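Long-range contact in phospholethanolamine N-methyltransferase 2 (PDB 4KRI), which probably transfers methyl groups from S-adenosylmethionine to phosphomonomethylethanolamine in nematode phosphocholine biosynthesis: residues 63-74 and 93-104. Sequence-based numbering, arbitrary orientation.
Sequences NLDALIVNQALD and SLRTDGVLILRQ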
loop_
_atom_site.group_PDB
_atom_site.type_symbol
_atom_site.label_atom_id
_atom_site.label_comp_id
_atom_site.label_asym_id
_atom_site.label_seq_id
_atom_site.Cartn_x
_atom_site.Cartn_y
_atom_site.Cartn_z
ATOM N N ASN A 63 -28.072 7.509 -10.891
ATOM C CA ASN A 63 -27.395 7.320 -12.175
ATOM C C ASN A 63 -26.080 8.111 -12.269
ATOM O O ASN A 63 -25.715 8.623 -13.334
ATOM C CB ASN A 63 -28.332 7.691 -13.335
ATOM C CG ASN A 63 -27.949 7.010 -14.640
ATOM O OD1 ASN A 63 -27.642 5.815 -14.667
ATOM N ND2 ASN A 63 -27.963 7.770 -15.728
ATOM N N LEU A 64 -25.367 8.219 -11.153
ATOM C CA LEU A 64 -24.126 8.998 -11.141
ATOM C C LEU A 64 -22.957 8.190 -11.673
ATOM O O LEU A 64 -22.823 6.999 -11.378
ATOM C CB LEU A 64 -23.771 9.451 -9.727
ATOM C CG LEU A 64 -24.758 10.367 -9.002
ATOM C CD1 LEU A 64 -24.157 10.713 -7.652
ATOM C CD2 LEU A 64 -25.013 11.640 -9.792
ATOM N N ASP A 65 -22.097 8.847 -12.441
ATOM C CA ASP A 65 -20.830 8.228 -12.820
ATOM C C ASP A 65 -19.768 8.421 -11.744
ATOM O O ASP A 65 -18.831 7.638 -11.644
ATOM C CB ASP A 65 -20.361 8.802 -14.153
ATOM C CG ASP A 65 -21.376 8.573 -15.253
ATOM O OD1 ASP A 65 -21.500 7.406 -15.710
ATOM O OD2 ASP A 65 -22.068 9.543 -15.646
ATOM N N ALA A 66 -19.904 9.467 -10.940
ATOM C CA ALA A 66 -18.972 9.709 -9.851
ATOM C C ALA A 66 -19.694 10.467 -8.770
ATOM O O ALA A 66 -20.526 11.329 -9.047
ATOM C CB ALA A 66 -17.756 10.511 -10.323
ATOM N N LEU A 67 -19.363 10.121 -7.534
ATOM C CA LEU A 67 -19.862 10.819 -6.374
ATOM C C LEU A 67 -18.643 11.241 -5.575
ATOM O O LEU A 67 -17.833 10.397 -5.173
ATOM C CB LEU A 67 -20.704 9.859 -5.537
ATOM C CG LEU A 67 -21.204 10.413 -4.203
ATOM C CD1 LEU A 67 -22.088 11.645 -4.403
ATOM C CD2 LEU A 67 -21.954 9.325 -3.467
ATOM N N ILE A 68 -18.501 12.545 -5.359
ATOM C CA ILE A 68 -17.380 13.078 -4.596
ATOM C C ILE A 68 -17.907 13.556 -3.259
ATOM O O ILE A 68 -18.793 14.401 -3.211
ATOM C CB ILE A 68 -16.739 14.260 -5.340
ATOM C CG1 ILE A 68 -16.318 13.810 -6.747
ATOM C CG2 ILE A 68 -15.540 14.787 -4.575
ATOM C CD1 ILE A 68 -15.931 14.946 -7.654
ATOM N N VAL A 69 -17.375 13.002 -2.172
ATOM C CA VAL A 69 -17.869 13.324 -0.843
ATOM C C VAL A 69 -16.720 13.947 -0.078
ATOM O O VAL A 69 -15.702 13.299 0.165
ATOM C CB VAL A 69 -18.373 12.067 -0.108
ATOM C CG1 VAL A 69 -18.894 12.416 1.290
ATOM C CG2 VAL A 69 -19.477 11.408 -0.911
ATOM N N ASN A 70 -16.878 15.207 0.303
ATOM C CA ASN A 70 -15.753 15.963 0.829
ATOM C C ASN A 70 -16.031 16.554 2.216
ATOM O O ASN A 70 -16.841 17.468 2.356
ATOM C CB ASN A 70 -15.392 17.087 -0.153
ATOM C CG ASN A 70 -14.114 17.799 0.225
ATOM O OD1 ASN A 70 -13.206 17.196 0.803
ATOM N ND2 ASN A 70 -14.028 19.078 -0.098
ATOM N N GLN A 71 -15.374 15.995 3.233
ATOM C CA GLN A 71 -15.503 16.469 4.619
ATOM C C GLN A 71 -16.950 16.489 5.102
ATOM O O GLN A 71 -17.383 17.440 5.751
ATOM C CB GLN A 71 -14.871 17.852 4.784
ATOM C CG GLN A 71 -13.365 17.869 4.529
ATOM C CD GLN A 71 -12.516 17.368 5.715
ATOM O OE1 GLN A 71 -12.752 16.285 6.288
ATOM N NE2 GLN A 71 -11.502 18.164 6.072
ATOM N N ALA A 72 -17.681 15.422 4.804
ATOM C CA ALA A 72 -19.115 15.386 5.077
ATOM C C ALA A 72 -19.496 14.347 6.125
ATOM O O ALA A 72 -20.665 14.252 6.511
ATOM C CB ALA A 72 -19.879 15.128 3.779
ATOM N N LEU A 73 -18.519 13.574 6.591
ATOM C CA LEU A 73 -18.820 12.394 7.396
ATOM C C LEU A 73 -18.351 12.452 8.848
ATOM O O LEU A 73 -18.111 11.405 9.445
ATOM C CB LEU A 73 -18.233 11.140 6.742
ATOM C CG LEU A 73 -18.715 10.819 5.330
ATOM C CD1 LEU A 73 -18.326 9.397 4.956
ATOM C CD2 LEU A 73 -20.214 11.017 5.223
ATOM N N ASP A 74 -18.218 13.651 9.412
ATOM C CA ASP A 74 -17.782 13.787 10.809
ATOM C C ASP A 74 -18.644 12.962 11.765
ATOM O O ASP A 74 -18.137 12.310 12.673
ATOM C CB ASP A 74 -17.827 15.251 11.253
ATOM C CG ASP A 74 -16.895 16.137 10.458
ATOM O OD1 ASP A 74 -16.092 15.599 9.666
ATOM O OD2 ASP A 74 -16.963 17.375 10.636
ATOM N N SER A 93 -27.032 5.801 -5.279
ATOM C CA SER A 93 -26.910 6.957 -6.163
ATOM C C SER A 93 -26.020 6.682 -7.372
ATOM O O SER A 93 -26.124 7.370 -8.395
ATOM C CB SER A 93 -26.337 8.148 -5.401
ATOM O OG SER A 93 -24.924 8.022 -5.310
ATOM N N LEU A 94 -25.135 5.694 -7.252
ATOM C CA LEU A 94 -24.139 5.428 -8.298
ATOM C C LEU A 94 -24.598 4.389 -9.301
ATOM O O LEU A 94 -25.278 3.431 -8.942
ATOM C CB LEU A 94 -22.823 4.941 -7.678
ATOM C CG LEU A 94 -21.993 6.028 -6.990
ATOM C CD1 LEU A 94 -20.975 5.386 -6.051
ATOM C CD2 LEU A 94 -21.282 6.906 -8.017
ATOM N N ARG A 95 -24.226 4.585 -10.562
ATOM C CA ARG A 95 -24.321 3.513 -11.553
ATOM C C ARG A 95 -23.332 2.415 -11.206
ATOM O O ARG A 95 -22.318 2.671 -10.557
ATOM C CB ARG A 95 -23.947 4.039 -12.939
ATOM C CG ARG A 95 -24.890 5.083 -13.475
ATOM C CD ARG A 95 -24.332 5.737 -14.739
ATOM N NE ARG A 95 -24.079 4.756 -15.794
ATOM C CZ ARG A 95 -24.323 4.972 -17.082
ATOM N NH1 ARG A 95 -24.823 6.137 -17.473
ATOM N NH2 ARG A 95 -24.066 4.026 -17.980
ATOM N N THR A 96 -23.590 1.192 -11.665
ATOM C CA THR A 96 -22.572 0.159 -11.539
ATOM C C THR A 96 -21.311 0.635 -12.276
ATOM O O THR A 96 -21.403 1.237 -13.350
ATOM C CB THR A 96 -23.063 -1.206 -12.061
ATOM O OG1 THR A 96 -24.160 -1.646 -11.248
ATOM C CG2 THR A 96 -21.940 -2.244 -11.992
ATOM N N ASP A 97 -20.160 0.394 -11.654
ATOM C CA ASP A 97 -18.835 0.887 -12.085
ATOM C C ASP A 97 -18.617 2.368 -11.781
ATOM O O ASP A 97 -17.562 2.913 -12.103
ATOM C CB ASP A 97 -18.549 0.620 -13.565
ATOM C CG ASP A 97 -18.644 -0.840 -13.926
ATOM O OD1 ASP A 97 -18.242 -1.687 -13.103
ATOM O OD2 ASP A 97 -19.128 -1.132 -15.040
ATOM N N GLY A 98 -19.598 3.006 -11.155
ATOM C CA GLY A 98 -19.458 4.397 -10.748
ATOM C C GLY A 98 -18.427 4.524 -9.639
ATOM O O GLY A 98 -18.195 3.576 -8.888
ATOM N N VAL A 99 -17.794 5.689 -9.540
ATOM C CA VAL A 99 -16.665 5.849 -8.640
ATOM C C VAL A 99 -17.053 6.738 -7.464
ATOM O O VAL A 99 -17.675 7.778 -7.651
ATOM C CB VAL A 99 -15.481 6.497 -9.378
ATOM C CG1 VAL A 99 -14.310 6.719 -8.419
ATOM C CG2 VAL A 99 -15.058 5.622 -10.552
ATOM N N LEU A 100 -16.700 6.310 -6.252
ATOM C CA LEU A 100 -16.823 7.158 -5.068
ATOM C C LEU A 100 -15.455 7.661 -4.685
ATOM O O LEU A 100 -14.547 6.870 -4.457
ATOM C CB LEU A 100 -17.416 6.376 -3.886
ATOM C CG LEU A 100 -17.364 7.043 -2.505
ATOM C CD1 LEU A 100 -18.163 8.354 -2.469
ATOM C CD2 LEU A 100 -17.893 6.085 -1.450
ATOM N N ILE A 101 -15.307 8.981 -4.620
ATOM C CA ILE A 101 -14.103 9.604 -4.087
ATOM C C ILE A 101 -14.506 10.223 -2.757
ATOM O O ILE A 101 -15.330 11.135 -2.715
ATOM C CB ILE A 101 -13.579 10.711 -5.025
ATOM C CG1 ILE A 101 -13.263 10.148 -6.422
ATOM C CG2 ILE A 101 -12.345 11.380 -4.422
ATOM C CD1 ILE A 101 -12.211 9.000 -6.429
ATOM N N LEU A 102 -13.953 9.711 -1.664
ATOM C CA LEU A 102 -14.373 10.138 -0.347
ATOM C C LEU A 102 -13.185 10.727 0.395
ATOM O O LEU A 102 -12.190 10.047 0.622
ATOM C CB LEU A 102 -14.951 8.953 0.440
ATOM C CG LEU A 102 -15.132 9.180 1.948
ATOM C CD1 LEU A 102 -16.258 10.128 2.207
ATOM C CD2 LEU A 102 -15.372 7.860 2.668
ATOM N N ARG A 103 -13.285 12.001 0.754
ATOM C CA ARG A 103 -12.224 12.668 1.488
ATOM C C ARG A 103 -12.711 12.929 2.905
ATOM O O ARG A 103 -13.736 13.580 3.116
ATOM C CB ARG A 103 -11.867 14.001 0.809
ATOM C CG ARG A 103 -10.675 14.781 1.417
ATOM C CD ARG A 103 -11.052 15.537 2.701
ATOM N NE ARG A 103 -10.000 16.455 3.123
ATOM C CZ ARG A 103 -9.930 17.731 2.758
ATOM N NH1 ARG A 103 -10.855 18.268 1.969
ATOM N NH2 ARG A 103 -8.930 18.479 3.193
ATOM N N GLN A 104 -11.971 12.431 3.882
ATOM C CA GLN A 104 -12.293 12.691 5.271
ATOM C C GLN A 104 -11.012 12.809 6.069
ATOM O O GLN A 104 -10.157 11.921 6.005
ATOM C CB GLN A 104 -13.170 11.566 5.829
ATOM C CG GLN A 104 -13.632 11.785 7.260
ATOM C CD GLN A 104 -14.593 12.947 7.393
ATOM O OE1 GLN A 104 -15.443 13.171 6.528
ATOM N NE2 GLN A 104 -14.457 13.706 8.479
HETATM O O HOH W 1 -24.662 8.809 -15.949
HETATM O O HOH W 2 -16.426 12.953 3.908
#
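OE1 of Gln104 is gripped twice: Leu73 N donates to it at 3.1 Å from above the amide plane, and a water that also joins Arg103 O to Ala72 N donates the second bond. Its NE2 reaches Asp74 OD1 at 2.8 Å, close to the amide plane, so both ends pin the loop after strand 64-70. Arg103 NH1 meets a lone pair of Asn70 OD1 at 2.8 Å, their planes 9° apart. Gln71, bent at chi2 (-80°), lays its amide over one face of this guanidinium, NE2 above the centre, and is held there by OE1 accepting from Asp105 N; Arg103 NE forms a salt bridge with Asp156 and NH2 a hydrogen bond with Ser2.

Along the middle the strands run parallel, 9° apart; the backbone ladder starts at Leu64 N to Ser93 O (3.0 Å), is interrupted by the turn from Arg95 to Gly98, and ends at Gln71 N to Arg103 O. Leu67, Val69, Leu100 and Leu102 share one face, where Leu100 CD1 touches Val69 CG2 at 3.7 Å; Ile68 and Ile101 lie on the other, Ile68 against helix 5-18. At the far end, Asp65 OD1 lies over one face of the Arg95 guanidinium, a long salt bridge to NE (3.7 Å); OD2 accepts from Gln25 N and from a water that also donates to Asn63 O and accepts from Arg95 NH1.

Joined through helix 80-93, these N-terminal-domain strands lie remote from the bound ligands; each end holds a bridging water, one among directed Gln104 and Arg103 bonds, the other beside the undirected Asp65-Arg95 charge pair.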